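Local coordinates for protein alpha-galactosidase 1 (Saccharomyces cerevisiae, PDB 3LRM) that catalyses the hydrolysis of terminal, non-reducing alpha-D-galactose residues from alpha-D-galactosides such as galactose oligosaccharides, galactomannans and galactolipids, at residues Y68-D73 against V143-Y148; G117-A122 against N150-G155; R205-V210 against M240-K245; V327-V332 against E342-S347. The protein carries 2 engineered substitutions. One frame throughout, in Å; residues are numbered along the deposited sequence.

Contact 1: Y68-D73 against V143-Y148. With GLA (alpha-D-galactopyranose), chain K.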
# COMPACT_ATOMS: atom_id res chain seq x y z
N TYR A 68 28.97 -24.22 8.18
CA TYR A 68 29.30 -22.87 7.74
C TYR A 68 29.74 -21.93 8.86
O TYR A 68 28.97 -21.61 9.76
CB TYR A 68 28.13 -22.26 6.96
CG TYR A 68 27.92 -22.85 5.59
CD1 TYR A 68 28.67 -22.41 4.50
CD2 TYR A 68 26.98 -23.85 5.37
CE1 TYR A 68 28.47 -22.93 3.24
CE2 TYR A 68 26.77 -24.38 4.11
CZ TYR A 68 27.52 -23.92 3.05
OH TYR A 68 27.33 -24.45 1.79
N ILE A 69 30.99 -21.51 8.79
CA ILE A 69 31.51 -20.49 9.68
C ILE A 69 31.39 -19.15 8.96
O ILE A 69 32.11 -18.87 8.00
CB ILE A 69 32.98 -20.80 10.12
CG1 ILE A 69 33.07 -22.19 10.78
CG2 ILE A 69 33.54 -19.69 11.02
CD1 ILE A 69 32.26 -22.35 12.06
N ILE A 70 30.45 -18.34 9.42
CA ILE A 70 30.15 -17.10 8.73
C ILE A 70 30.70 -15.89 9.47
O ILE A 70 30.28 -15.59 10.60
CB ILE A 70 28.63 -16.94 8.47
CG1 ILE A 70 28.06 -18.25 7.89
CG2 ILE A 70 28.37 -15.74 7.55
CD1 ILE A 70 26.58 -18.42 8.10
N LEU A 71 31.67 -15.23 8.83
CA LEU A 71 32.21 -13.98 9.32
C LEU A 71 31.32 -12.84 8.84
O LEU A 71 31.03 -12.73 7.65
CB LEU A 71 33.65 -13.77 8.83
CG LEU A 71 34.32 -12.44 9.16
CD1 LEU A 71 34.60 -12.30 10.65
CD2 LEU A 71 35.59 -12.30 8.37
N ASP A 72 30.89 -12.00 9.78
CA ASP A 72 29.94 -10.95 9.49
C ASP A 72 30.62 -9.61 9.14
O ASP A 72 31.63 -9.59 8.44
CB ASP A 72 28.98 -10.80 10.66
CG ASP A 72 27.62 -10.32 10.23
OD1 ASP A 72 26.81 -11.16 9.77
OD2 ASP A 72 27.37 -9.11 10.35
N ASP A 73 30.06 -8.51 9.63
CA ASP A 73 30.52 -7.16 9.28
C ASP A 73 31.80 -6.78 10.04
O ASP A 73 32.25 -7.51 10.92
CB ASP A 73 29.41 -6.14 9.56
CG ASP A 73 29.46 -4.94 8.63
OD1 ASP A 73 30.47 -4.76 7.94
OD2 ASP A 73 28.48 -4.17 8.60
N VAL A 143 36.35 -18.60 -0.56
CA VAL A 143 35.10 -18.44 0.20
C VAL A 143 33.99 -19.32 -0.39
O VAL A 143 33.88 -19.46 -1.61
CB VAL A 143 34.67 -16.94 0.23
CG1 VAL A 143 33.22 -16.77 0.68
CG2 VAL A 143 35.60 -16.13 1.12
N ASP A 144 33.18 -19.91 0.49
CA ASP A 144 32.15 -20.88 0.10
C ASP A 144 30.72 -20.34 0.19
O ASP A 144 29.78 -20.98 -0.30
CB ASP A 144 32.25 -22.13 0.97
CG ASP A 144 33.66 -22.67 1.07
OD1 ASP A 144 34.26 -22.98 0.03
OD2 ASP A 144 34.17 -22.78 2.21
N TYR A 145 30.57 -19.17 0.82
CA TYR A 145 29.29 -18.67 1.28
C TYR A 145 29.35 -17.14 1.38
O TYR A 145 30.29 -16.60 1.97
CB TYR A 145 28.97 -19.28 2.65
CG TYR A 145 27.63 -18.95 3.28
CD1 TYR A 145 27.42 -17.73 3.94
CD2 TYR A 145 26.59 -19.88 3.29
CE1 TYR A 145 26.19 -17.44 4.54
CE2 TYR A 145 25.36 -19.60 3.89
CZ TYR A 145 25.17 -18.38 4.51
OH TYR A 145 23.95 -18.11 5.10
N LEU A 146 28.36 -16.46 0.81
CA LEU A 146 28.27 -15.01 0.93
C LEU A 146 26.93 -14.54 1.49
O LEU A 146 25.87 -14.79 0.91
CB LEU A 146 28.56 -14.33 -0.42
CG LEU A 146 28.47 -12.79 -0.45
CD1 LEU A 146 29.61 -12.17 0.33
CD2 LEU A 146 28.44 -12.26 -1.87
N LYS A 147 26.99 -13.87 2.64
CA LYS A 147 25.83 -13.17 3.19
C LYS A 147 25.85 -11.75 2.62
O LYS A 147 26.79 -10.99 2.87
CB LYS A 147 25.88 -13.16 4.72
CG LYS A 147 24.75 -12.37 5.37
CD LYS A 147 24.92 -12.36 6.87
CE LYS A 147 23.87 -11.49 7.54
NZ LYS A 147 23.98 -11.58 9.03
N TYR A 148 24.80 -11.40 1.87
CA TYR A 148 24.81 -10.17 1.08
C TYR A 148 23.68 -9.21 1.48
O TYR A 148 22.52 -9.41 1.12
CB TYR A 148 24.75 -10.54 -0.41
CG TYR A 148 25.25 -9.47 -1.35
CD1 TYR A 148 26.44 -8.79 -1.10
CD2 TYR A 148 24.55 -9.16 -2.51
CE1 TYR A 148 26.90 -7.81 -1.97
CE2 TYR A 148 25.00 -8.19 -3.38
CZ TYR A 148 26.17 -7.52 -3.11
OH TYR A 148 26.61 -6.56 -3.99
C1 GLA K . 22.36 -6.26 8.81
C2 GLA K . 21.95 -7.73 8.90
C3 GLA K . 22.46 -8.34 10.21
C4 GLA K . 23.97 -8.10 10.38
C5 GLA K . 24.29 -6.61 10.17
C6 GLA K . 25.79 -6.30 10.27
O2 GLA K . 20.52 -7.83 8.80
O3 GLA K . 22.17 -9.74 10.28
O4 GLA K . 24.68 -8.91 9.43
O5 GLA K . 23.79 -6.18 8.90
O6 GLA K . 25.99 -4.96 10.71

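Contact 2: G117-A122 against N150-G155. With FRU (beta-D-fructofuranose), chain B; GLA (alpha-D-galactopyranose), chain K; GLC (alpha-D-glucopyranose), chain C.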
# COMPACT_ATOMS: atom_id res chain seq x y z
N GLY A 117 25.29 -2.35 -1.53
CA GLY A 117 25.21 -0.91 -1.31
C GLY A 117 26.59 -0.28 -1.21
O GLY A 117 27.60 -0.97 -1.33
N GLU A 118 26.62 1.03 -1.01
CA GLU A 118 27.86 1.80 -0.93
C GLU A 118 28.71 1.36 0.26
O GLU A 118 29.92 1.19 0.15
CB GLU A 118 27.54 3.29 -0.84
CG GLU A 118 28.70 4.23 -1.13
CD GLU A 118 28.27 5.71 -1.18
OE1 GLU A 118 29.13 6.58 -0.90
OE2 GLU A 118 27.09 6.00 -1.51
N TYR A 119 28.05 1.18 1.40
CA TYR A 119 28.73 0.74 2.61
C TYR A 119 28.00 -0.46 3.18
O TYR A 119 26.88 -0.76 2.77
CB TYR A 119 28.78 1.87 3.64
CG TYR A 119 29.34 3.18 3.12
CD1 TYR A 119 28.50 4.25 2.84
CD2 TYR A 119 30.71 3.33 2.89
CE1 TYR A 119 29.00 5.46 2.36
CE2 TYR A 119 31.23 4.53 2.40
CZ TYR A 119 30.37 5.59 2.14
OH TYR A 119 30.86 6.78 1.66
N THR A 120 28.65 -1.17 4.10
CA THR A 120 27.97 -2.19 4.89
C THR A 120 27.24 -1.50 6.04
O THR A 120 27.44 -0.32 6.30
CB THR A 120 28.95 -3.24 5.45
OG1 THR A 120 29.81 -2.63 6.42
CG2 THR A 120 29.78 -3.86 4.34
N CYS A 121 26.39 -2.26 6.72
CA CYS A 121 25.55 -1.71 7.78
C CYS A 121 26.34 -1.09 8.93
O CYS A 121 25.80 -0.28 9.68
CB CYS A 121 24.58 -2.79 8.28
SG CYS A 121 23.55 -3.48 6.95
N ALA A 122 27.61 -1.47 9.04
CA ALA A 122 28.50 -0.87 10.04
C ALA A 122 29.42 0.21 9.47
O ALA A 122 30.21 0.82 10.21
CB ALA A 122 29.32 -1.95 10.75
N ASN A 150 21.71 -5.32 2.70
CA ASN A 150 20.88 -4.34 2.00
C ASN A 150 21.07 -2.89 2.44
O ASN A 150 20.24 -2.03 2.13
CB ASN A 150 19.40 -4.73 2.14
CG ASN A 150 18.51 -4.03 1.13
OD1 ASN A 150 18.92 -3.78 -0.01
ND2 ASN A 150 17.29 -3.71 1.53
N CYS A 151 22.15 -2.61 3.16
CA CYS A 151 22.39 -1.26 3.66
C CYS A 151 23.00 -0.32 2.62
O CYS A 151 23.85 -0.73 1.82
CB CYS A 151 23.29 -1.30 4.89
SG CYS A 151 22.45 -1.88 6.36
N TYR A 152 22.56 0.94 2.65
CA TYR A 152 23.09 2.01 1.80
C TYR A 152 23.04 1.66 0.31
O TYR A 152 24.03 1.76 -0.40
CB TYR A 152 24.50 2.43 2.25
CG TYR A 152 24.56 2.80 3.72
CD1 TYR A 152 25.10 1.93 4.66
CD2 TYR A 152 24.05 4.02 4.16
CE1 TYR A 152 25.13 2.27 6.00
CE2 TYR A 152 24.08 4.36 5.50
CZ TYR A 152 24.62 3.48 6.41
OH TYR A 152 24.65 3.82 7.75
N ASN A 153 21.86 1.27 -0.15
CA ASN A 153 21.67 0.76 -1.51
C ASN A 153 21.41 1.83 -2.57
O ASN A 153 21.01 1.51 -3.69
CB ASN A 153 20.56 -0.30 -1.52
CG ASN A 153 19.24 0.23 -1.00
OD1 ASN A 153 18.88 1.37 -1.24
ND2 ASN A 153 18.49 -0.62 -0.30
N LYS A 154 21.63 3.10 -2.21
CA LYS A 154 21.55 4.22 -3.16
C LYS A 154 20.21 4.33 -3.91
O LYS A 154 20.18 4.62 -5.10
CB LYS A 154 22.73 4.18 -4.15
CG LYS A 154 24.11 4.18 -3.48
CD LYS A 154 25.24 4.00 -4.49
CE LYS A 154 25.63 5.31 -5.16
NZ LYS A 154 26.64 5.11 -6.24
N GLY A 155 19.12 4.07 -3.18
CA GLY A 155 17.77 4.14 -3.73
C GLY A 155 17.41 3.05 -4.72
O GLY A 155 16.41 3.17 -5.42
C1 FRU B . 22.92 -2.71 14.89
C2 FRU B . 23.22 -2.04 13.54
C3 FRU B . 24.58 -2.52 13.01
C4 FRU B . 25.50 -1.32 13.04
C5 FRU B . 24.72 -0.23 13.74
C6 FRU B . 24.87 1.10 13.01
O1 FRU B . 23.05 -4.12 14.86
O2 FRU B . 22.09 -2.27 12.68
O3 FRU B . 24.53 -3.07 11.71
O4 FRU B . 26.66 -1.64 13.77
O5 FRU B . 23.36 -0.65 13.79
O6 FRU B . 23.63 1.65 12.61
C1 GLA K . 22.36 -6.26 8.81
C2 GLA K . 21.95 -7.73 8.90
C3 GLA K . 22.46 -8.34 10.21
C4 GLA K . 23.97 -8.10 10.38
C5 GLA K . 24.29 -6.61 10.17
C6 GLA K . 25.79 -6.30 10.27
O2 GLA K . 20.52 -7.83 8.80
O3 GLA K . 22.17 -9.74 10.28
O4 GLA K . 24.68 -8.91 9.43
O5 GLA K . 23.79 -6.18 8.90
O6 GLA K . 25.99 -4.96 10.71
C1 GLC C . 22.10 -1.71 11.37
C2 GLC C . 21.06 -0.60 11.16
C3 GLC C . 19.65 -1.15 11.04
C4 GLC C . 19.62 -2.24 9.97
C5 GLC C . 20.64 -3.33 10.31
C6 GLC C . 20.63 -4.42 9.23
O2 GLC C . 21.11 0.38 12.18
O3 GLC C . 18.75 -0.12 10.69
O4 GLC C . 18.32 -2.78 9.90
O5 GLC C . 21.93 -2.76 10.42
O6 GLC C . 21.58 -5.43 9.50

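Contact 3: R205-V210 against M240-K245. With GLA (alpha-D-galactopyranose), chain K.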
# COMPACT_ATOMS: atom_id res chain seq x y z
N ARG A 205 16.74 -13.59 3.40
CA ARG A 205 16.12 -13.04 4.58
C ARG A 205 14.76 -12.46 4.20
O ARG A 205 14.64 -11.74 3.20
CB ARG A 205 17.01 -11.97 5.21
CG ARG A 205 18.24 -12.53 5.94
CD ARG A 205 17.90 -12.97 7.36
NE ARG A 205 17.27 -11.88 8.10
CZ ARG A 205 17.93 -10.92 8.74
NH1 ARG A 205 19.26 -10.90 8.76
NH2 ARG A 205 17.26 -9.98 9.38
N MET A 206 13.74 -12.82 4.97
CA MET A 206 12.38 -12.40 4.67
C MET A 206 11.80 -11.41 5.67
O MET A 206 10.62 -11.05 5.58
CB MET A 206 11.46 -13.61 4.50
CG MET A 206 11.64 -14.76 5.48
SD MET A 206 11.41 -14.39 7.23
CE MET A 206 9.75 -13.73 7.27
N SER A 207 12.63 -10.96 6.61
CA SER A 207 12.22 -9.99 7.61
C SER A 207 13.41 -9.21 8.12
O SER A 207 14.55 -9.51 7.77
CB SER A 207 11.54 -10.68 8.79
OG SER A 207 12.52 -11.23 9.65
N GLY A 208 13.14 -8.22 8.96
CA GLY A 208 14.18 -7.53 9.71
C GLY A 208 14.75 -8.42 10.80
O GLY A 208 14.18 -9.47 11.11
N ASP A 209 15.87 -8.00 11.37
CA ASP A 209 16.62 -8.82 12.32
C ASP A 209 15.82 -9.32 13.50
O ASP A 209 15.00 -8.60 14.07
CB ASP A 209 17.84 -8.06 12.83
CG ASP A 209 18.80 -7.65 11.73
OD1 ASP A 209 18.52 -7.90 10.53
OD2 ASP A 209 19.85 -7.07 12.06
N VAL A 210 16.08 -10.57 13.87
CA VAL A 210 15.48 -11.17 15.06
C VAL A 210 16.16 -10.65 16.33
O VAL A 210 17.27 -10.12 16.27
CB VAL A 210 15.53 -12.74 14.98
CG1 VAL A 210 16.96 -13.26 15.14
CG2 VAL A 210 14.58 -13.38 15.99
N MET A 240 8.05 -14.49 17.26
CA MET A 240 6.69 -14.68 16.74
C MET A 240 6.33 -13.73 15.62
O MET A 240 5.55 -14.08 14.74
CB MET A 240 5.64 -14.64 17.85
CG MET A 240 5.64 -15.90 18.72
SD MET A 240 5.29 -17.40 17.79
CE MET A 240 3.52 -17.24 17.57
N ASN A 241 6.90 -12.52 15.64
CA ASN A 241 6.72 -11.55 14.57
C ASN A 241 7.24 -12.08 13.23
O ASN A 241 6.59 -11.93 12.19
CB ASN A 241 7.39 -10.23 14.93
CG ASN A 241 7.23 -9.17 13.86
OD1 ASN A 241 8.00 -9.12 12.90
ND2 ASN A 241 6.24 -8.30 14.03
N ILE A 242 8.41 -12.71 13.28
CA ILE A 242 9.07 -13.22 12.08
C ILE A 242 8.42 -14.50 11.57
O ILE A 242 8.20 -14.65 10.37
CB ILE A 242 10.60 -13.40 12.29
CG1 ILE A 242 11.25 -12.03 12.53
CG2 ILE A 242 11.25 -14.11 11.11
CD1 ILE A 242 12.71 -12.09 12.91
N LEU A 243 8.10 -15.42 12.49
CA LEU A 243 7.40 -16.65 12.14
C LEU A 243 6.06 -16.34 11.50
O LEU A 243 5.70 -16.94 10.50
CB LEU A 243 7.22 -17.56 13.35
CG LEU A 243 6.53 -18.91 13.11
CD1 LEU A 243 7.37 -19.85 12.24
CD2 LEU A 243 6.18 -19.58 14.43
N ASN A 244 5.35 -15.38 12.07
CA ASN A 244 4.07 -14.94 11.52
C ASN A 244 4.18 -14.34 10.12
O ASN A 244 3.30 -14.53 9.29
CB ASN A 244 3.38 -13.97 12.47
CG ASN A 244 2.62 -14.68 13.56
OD1 ASN A 244 2.25 -15.85 13.42
ND2 ASN A 244 2.37 -13.98 14.65
N LYS A 245 5.25 -13.60 9.88
CA LYS A 245 5.52 -13.05 8.56
C LYS A 245 5.84 -14.16 7.56
O LYS A 245 5.48 -14.07 6.39
CB LYS A 245 6.66 -12.04 8.64
CG LYS A 245 6.23 -10.65 9.06
CD LYS A 245 7.41 -9.80 9.51
CE LYS A 245 6.96 -8.37 9.80
NZ LYS A 245 7.95 -7.60 10.60
C1 GLA K . 22.36 -6.26 8.81
C2 GLA K . 21.95 -7.73 8.90
C3 GLA K . 22.46 -8.34 10.21
C4 GLA K . 23.97 -8.10 10.38
C5 GLA K . 24.29 -6.61 10.17
C6 GLA K . 25.79 -6.30 10.27
O2 GLA K . 20.52 -7.83 8.80
O3 GLA K . 22.17 -9.74 10.28
O4 GLA K . 24.68 -8.91 9.43
O5 GLA K . 23.79 -6.18 8.90
O6 GLA K . 25.99 -4.96 10.71

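Contact 4: V327-V332 against E342-S347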
# COMPACT_ATOMS: atom_id res chain seq x y z
N VAL A 327 -1.87 -24.37 9.92
CA VAL A 327 -3.23 -24.84 9.70
C VAL A 327 -4.27 -23.91 10.33
O VAL A 327 -5.27 -23.56 9.69
CB VAL A 327 -3.43 -26.30 10.18
CG1 VAL A 327 -4.88 -26.73 10.05
CG2 VAL A 327 -2.53 -27.23 9.39
N TRP A 328 -4.03 -23.50 11.57
CA TRP A 328 -4.87 -22.51 12.23
C TRP A 328 -4.13 -21.62 13.22
O TRP A 328 -3.03 -21.94 13.67
CB TRP A 328 -6.11 -23.15 12.88
CG TRP A 328 -5.88 -24.32 13.82
CD1 TRP A 328 -6.16 -25.63 13.56
CD2 TRP A 328 -5.37 -24.28 15.16
NE1 TRP A 328 -5.84 -26.41 14.65
CE2 TRP A 328 -5.36 -25.61 15.64
CE3 TRP A 328 -4.91 -23.25 16.00
CZ2 TRP A 328 -4.91 -25.94 16.93
CZ3 TRP A 328 -4.46 -23.58 17.28
CH2 TRP A 328 -4.47 -24.92 17.73
N ARG A 329 -4.76 -20.49 13.54
CA ARG A 329 -4.22 -19.52 14.48
C ARG A 329 -5.37 -18.79 15.18
O ARG A 329 -6.22 -18.20 14.52
CB ARG A 329 -3.30 -18.52 13.76
CG ARG A 329 -2.59 -17.52 14.66
CD ARG A 329 -3.37 -16.22 14.83
NE ARG A 329 -3.49 -15.48 13.57
CZ ARG A 329 -2.57 -14.66 13.08
NH1 ARG A 329 -1.42 -14.47 13.72
NH2 ARG A 329 -2.79 -14.05 11.93
N TYR A 330 -5.38 -18.84 16.50
CA TYR A 330 -6.37 -18.12 17.29
C TYR A 330 -5.70 -17.28 18.37
O TYR A 330 -4.70 -17.68 18.95
CB TYR A 330 -7.36 -19.09 17.95
CG TYR A 330 -8.04 -20.03 16.98
CD1 TYR A 330 -7.62 -21.35 16.86
CD2 TYR A 330 -9.08 -19.59 16.17
CE1 TYR A 330 -8.23 -22.22 15.97
CE2 TYR A 330 -9.70 -20.45 15.27
CZ TYR A 330 -9.27 -21.76 15.18
OH TYR A 330 -9.88 -22.62 14.29
N TYR A 331 -6.27 -16.11 18.62
CA TYR A 331 -5.80 -15.26 19.70
C TYR A 331 -6.48 -15.69 20.99
O TYR A 331 -7.65 -16.06 20.98
CB TYR A 331 -6.05 -13.78 19.39
CG TYR A 331 -5.22 -13.29 18.24
CD1 TYR A 331 -5.77 -13.14 16.97
CD2 TYR A 331 -3.86 -12.99 18.40
CE1 TYR A 331 -5.01 -12.70 15.90
CE2 TYR A 331 -3.09 -12.55 17.33
CZ TYR A 331 -3.67 -12.40 16.08
OH TYR A 331 -2.94 -11.97 15.01
N VAL A 332 -5.74 -15.66 22.08
CA VAL A 332 -6.25 -16.10 23.37
C VAL A 332 -6.22 -14.96 24.39
O VAL A 332 -5.47 -14.00 24.23
CB VAL A 332 -5.47 -17.34 23.91
CG1 VAL A 332 -5.70 -18.56 23.02
CG2 VAL A 332 -3.98 -17.04 24.05
N GLU A 342 -1.26 -15.86 21.34
CA GLU A 342 -1.93 -16.59 20.27
C GLU A 342 -1.51 -18.06 20.29
O GLU A 342 -0.42 -18.40 20.75
CB GLU A 342 -1.65 -15.96 18.89
CG GLU A 342 -0.18 -15.94 18.47
CD GLU A 342 0.09 -15.11 17.22
OE1 GLU A 342 -0.40 -15.47 16.13
OE2 GLU A 342 0.81 -14.10 17.33
N ILE A 343 -2.39 -18.93 19.80
CA ILE A 343 -2.07 -20.35 19.65
C ILE A 343 -2.06 -20.75 18.18
O ILE A 343 -2.86 -20.25 17.38
CB ILE A 343 -3.00 -21.27 20.48
CG1 ILE A 343 -4.47 -20.93 20.24
CG2 ILE A 343 -2.67 -21.14 21.95
CD1 ILE A 343 -5.44 -21.98 20.74
N GLN A 344 -1.13 -21.64 17.82
CA GLN A 344 -0.97 -22.05 16.43
C GLN A 344 -0.80 -23.55 16.26
O GLN A 344 -0.26 -24.22 17.14
CB GLN A 344 0.20 -21.31 15.79
CG GLN A 344 -0.12 -19.89 15.45
CD GLN A 344 1.08 -19.11 14.98
OE1 GLN A 344 2.03 -19.68 14.44
NE2 GLN A 344 1.06 -17.80 15.20
N MET A 345 -1.28 -24.06 15.12
CA MET A 345 -1.02 -25.43 14.71
C MET A 345 -0.40 -25.45 13.33
O MET A 345 -0.89 -24.79 12.41
CB MET A 345 -2.30 -26.25 14.67
CG MET A 345 -2.04 -27.75 14.79
SD MET A 345 -2.84 -28.73 13.51
CE MET A 345 -1.49 -28.94 12.38
N TRP A 346 0.67 -26.21 13.18
CA TRP A 346 1.34 -26.32 11.90
C TRP A 346 1.48 -27.78 11.54
O TRP A 346 1.75 -28.61 12.41
CB TRP A 346 2.73 -25.68 11.96
CG TRP A 346 2.78 -24.19 12.17
CD1 TRP A 346 2.37 -23.50 13.28
CD2 TRP A 346 3.33 -23.22 11.28
NE1 TRP A 346 2.61 -22.15 13.12
CE2 TRP A 346 3.20 -21.95 11.90
CE3 TRP A 346 3.92 -23.28 10.01
CZ2 TRP A 346 3.63 -20.77 11.30
CZ3 TRP A 346 4.34 -22.11 9.41
CH2 TRP A 346 4.20 -20.87 10.05
N SER A 347 1.30 -28.08 10.26
CA SER A 347 1.45 -29.43 9.75
C SER A 347 2.24 -29.38 8.46
O SER A 347 2.19 -28.38 7.73
CB SER A 347 0.08 -30.06 9.52
OG SER A 347 0.20 -31.42 9.15
O HOH W 1 -0.31 -12.18 15.89

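Contact 1: Y68-D73 against V143-Y148
D72 and K147 meet in a salt bridge, OD1 of the aspartate standing 3.0 Å from NZ of the lysine and receiving it on the syn lone pair, the side that faces its other oxygen. K147 reaches this spot fully stretched, with CG anti to the backbone N (chi1 177°) and every later torsion extended, and its ammonium also holds the galactose: NZ lies 2.9 Å from O3 and 2.8 Å from O4. The O4 hydroxyl donates in turn to D72 OD2 at 2.9 Å. Sugar O4, carboxylate and ammonium thus make a closed polar triangle in a buried place. With an alanine at D72, O4 would probably lose its acceptor and K147 would be left without this counter-charge, its ammonium less firmly aimed at the sugar. D73 keeps a looser hold, a weak bond from O6 of the galactose to its OD2. Away from the sugar, the contact turns apolar. The tip of I70, CD1, rests 3.7 Å from Y145 CE1. Y68 takes Y145 CD2 over one face of its ring, toward the rim, CD1 being 3.5 Å from that atom; the ring planes meet obliquely, at 49°. Y145 OH is bonded to Q31. Strands 68-70 and 145-149 are not adjacent, 109-115 lying between them, and with I70 CA and Y145 CA 7.7 Å apart the contact is made by side chains pointing into the barrel. D72, D73 and K147 form part of the galactose pocket, at the C-terminal ends of the strands of a TIM barrel.

Contact 2: G117-A122 against N150-G155
A disulfide between C121 and C151 ties together two loops of the TIM barrel, those that follow the neighbouring parallel strands 109-115 and 145-149 at the sugar-binding end. The bond, 2.0 Å from SG to SG with a torsion of 100° about it, borders the pocket; C121 SG lies anti to its carbonyl carbon (chi1 -57°), which turns the sulfur toward C151. At the other end of the contact, E118 N donates to Y152 O at 2.8 Å and fairly straight. G117 also comes close: its CA makes a CH...O contact with C151 O, 3.4 Å away, and a CB here would run into the carbonyl oxygens of C151 and Y152. The C151 carbonyl is also reached by the hydroxyl of S115. On the outer side the aromatic residues take over. Y119 turns the edge of its ring to the face of Y152, centroids 5.9 Å apart and planes at 83°, while Y119 CB packs on Y152 CD1. The carbonyl oxygens of Y119 and T120 lie at the edge of the Y152 ring. S20 of a second subunit packs against both tyrosines, which puts this pair at a tetramer interface. Farther out, K154 crosses E118 at about a right angle, but E118 OE2 and K154 NZ stay 4.8 Å apart. Within the second loop, N153 ND2 donates to N150 OD1. C121 is where the loops meet the trisaccharide: SG sits 3.3 Å from O5 of the galactose, and CB stands 3.4 Å from O5 of the glucose and touches O3 of the fructose.

Contact 3: R205-V210 against M240-K245
I242, projecting from helix 239-246, packs into the loop after TIM-barrel strand 203-205, which lies between that helix and the galactose, the sugar meeting R205 and D209. S207 OG lies over I242 CG1 at 3.2 Å, V210 CB reaches I242 CD1 at 3.6 Å, and the carbonyl oxygen of G208 touches the same methyl. Alongside, M206, its chain bent at chi2 and chi3, brings SD against I242 CG2 and its methyl CE onto K245 CB, 3.8 Å away. No hydrogen bond joins these two segments; between them the contact is packing. Several polar bonds lie within the loop. S207 OG donates to G208 O. R205 folds back over the turn, NH2 giving one bond to S207 O and a nearly straight one, 173°, to D209 OD1 at 2.7 Å. That oxygen is met on its anti side, somewhat out of the carboxylate plane, while the bond stays within the guanidinium plane. D209, the proton donor, also receives O2 of the galactose on OD1 at 2.6 Å, and R205 NH1 adds weak bonds to O2 and O3. A methionine in place of R205 would probably leave the D209 carboxylate without its charged mate and freer to turn, and O2 and O3 of the sugar without these donors. V210 N is bonded to D262. One turn of I242's own helix is braced by K245, whose extended chain carries NZ to a bond with C223 O; K245 NZ also stands 2.8 Å from N241 OD1, which it meets in the carbonyl plane on a lone pair.

Contact 4: V327-V332 against E342-S347
This is a beta hairpin of the C-terminal beta-sandwich domain, strands 327-331 and 342-347 running antiparallel at 170°, with a classic beta bulge where V327 and W328 both face M345. At the bulge V327 N donates to M345 O at 2.7 Å, and W328 N adds a weak bond to the same oxygen. Beyond it the ladder is regular: Y330 and I343 form a hydrogen-bonded pair and exchange two backbone bonds. W328 stands between M345 and Y330. M345 CB lies over one face of the indole in a CH-pi contact, 3.6 Å from the five-membered ring's centroid, its sulfur coming in obliquely as a Met-aromatic contact, and Y330 CE1 meets the opposite face. The residues R329, Q344, Y331 and E342 point to the other side of the sheet. There R329, bent at chi2 and chi3, brings NH1 to E342 OE1 at 2.8 Å, on the syn side of the carboxylate and in the plane of the guanidinium. Q344 NE2 reaches the same oxygen from above the carboxylate plane, 2.9 Å off, so OE1 is gripped twice. A water donates to E342 OE2 at 2.6 Å and lies 2.8 Å from Y331 OH. W346 NE1 then holds Q344 OE1 on a lone pair, 2.9 Å away. R329 has a second acidic partner in D226. Strand 325-331 is an edge strand of its sheet within the chain, while 342-349 bonds onward to strand 355-361; W328 and M345 face strand 367-371, and Q344, E342 and W346 lie against helix 239-246 of the barrel domain.

How the contacts relate
From the N terminus, strand 68-70 opens contact 1, which closes across 69 residues on strand 145-149. Inside that span loop 117-122 opens contact 2, which closes on 150-155 just past the end of contact 1, so the two cross. They also touch, D73 of contact 1 bonding to T120 and A122 of contact 2. Contact 3 follows in series, closing a 29-residue loop between strand 203-205 and helix 239-246; contacts 1, 2 and 3 all reach the same galactose. Contact 4, the hairpin 327-332 with 342-347, comes last, about 35 Å from contact 1 between centres. N244 on the helix of contact 3 bonds to Q344 and E342, joining barrel and C-terminal sandwich.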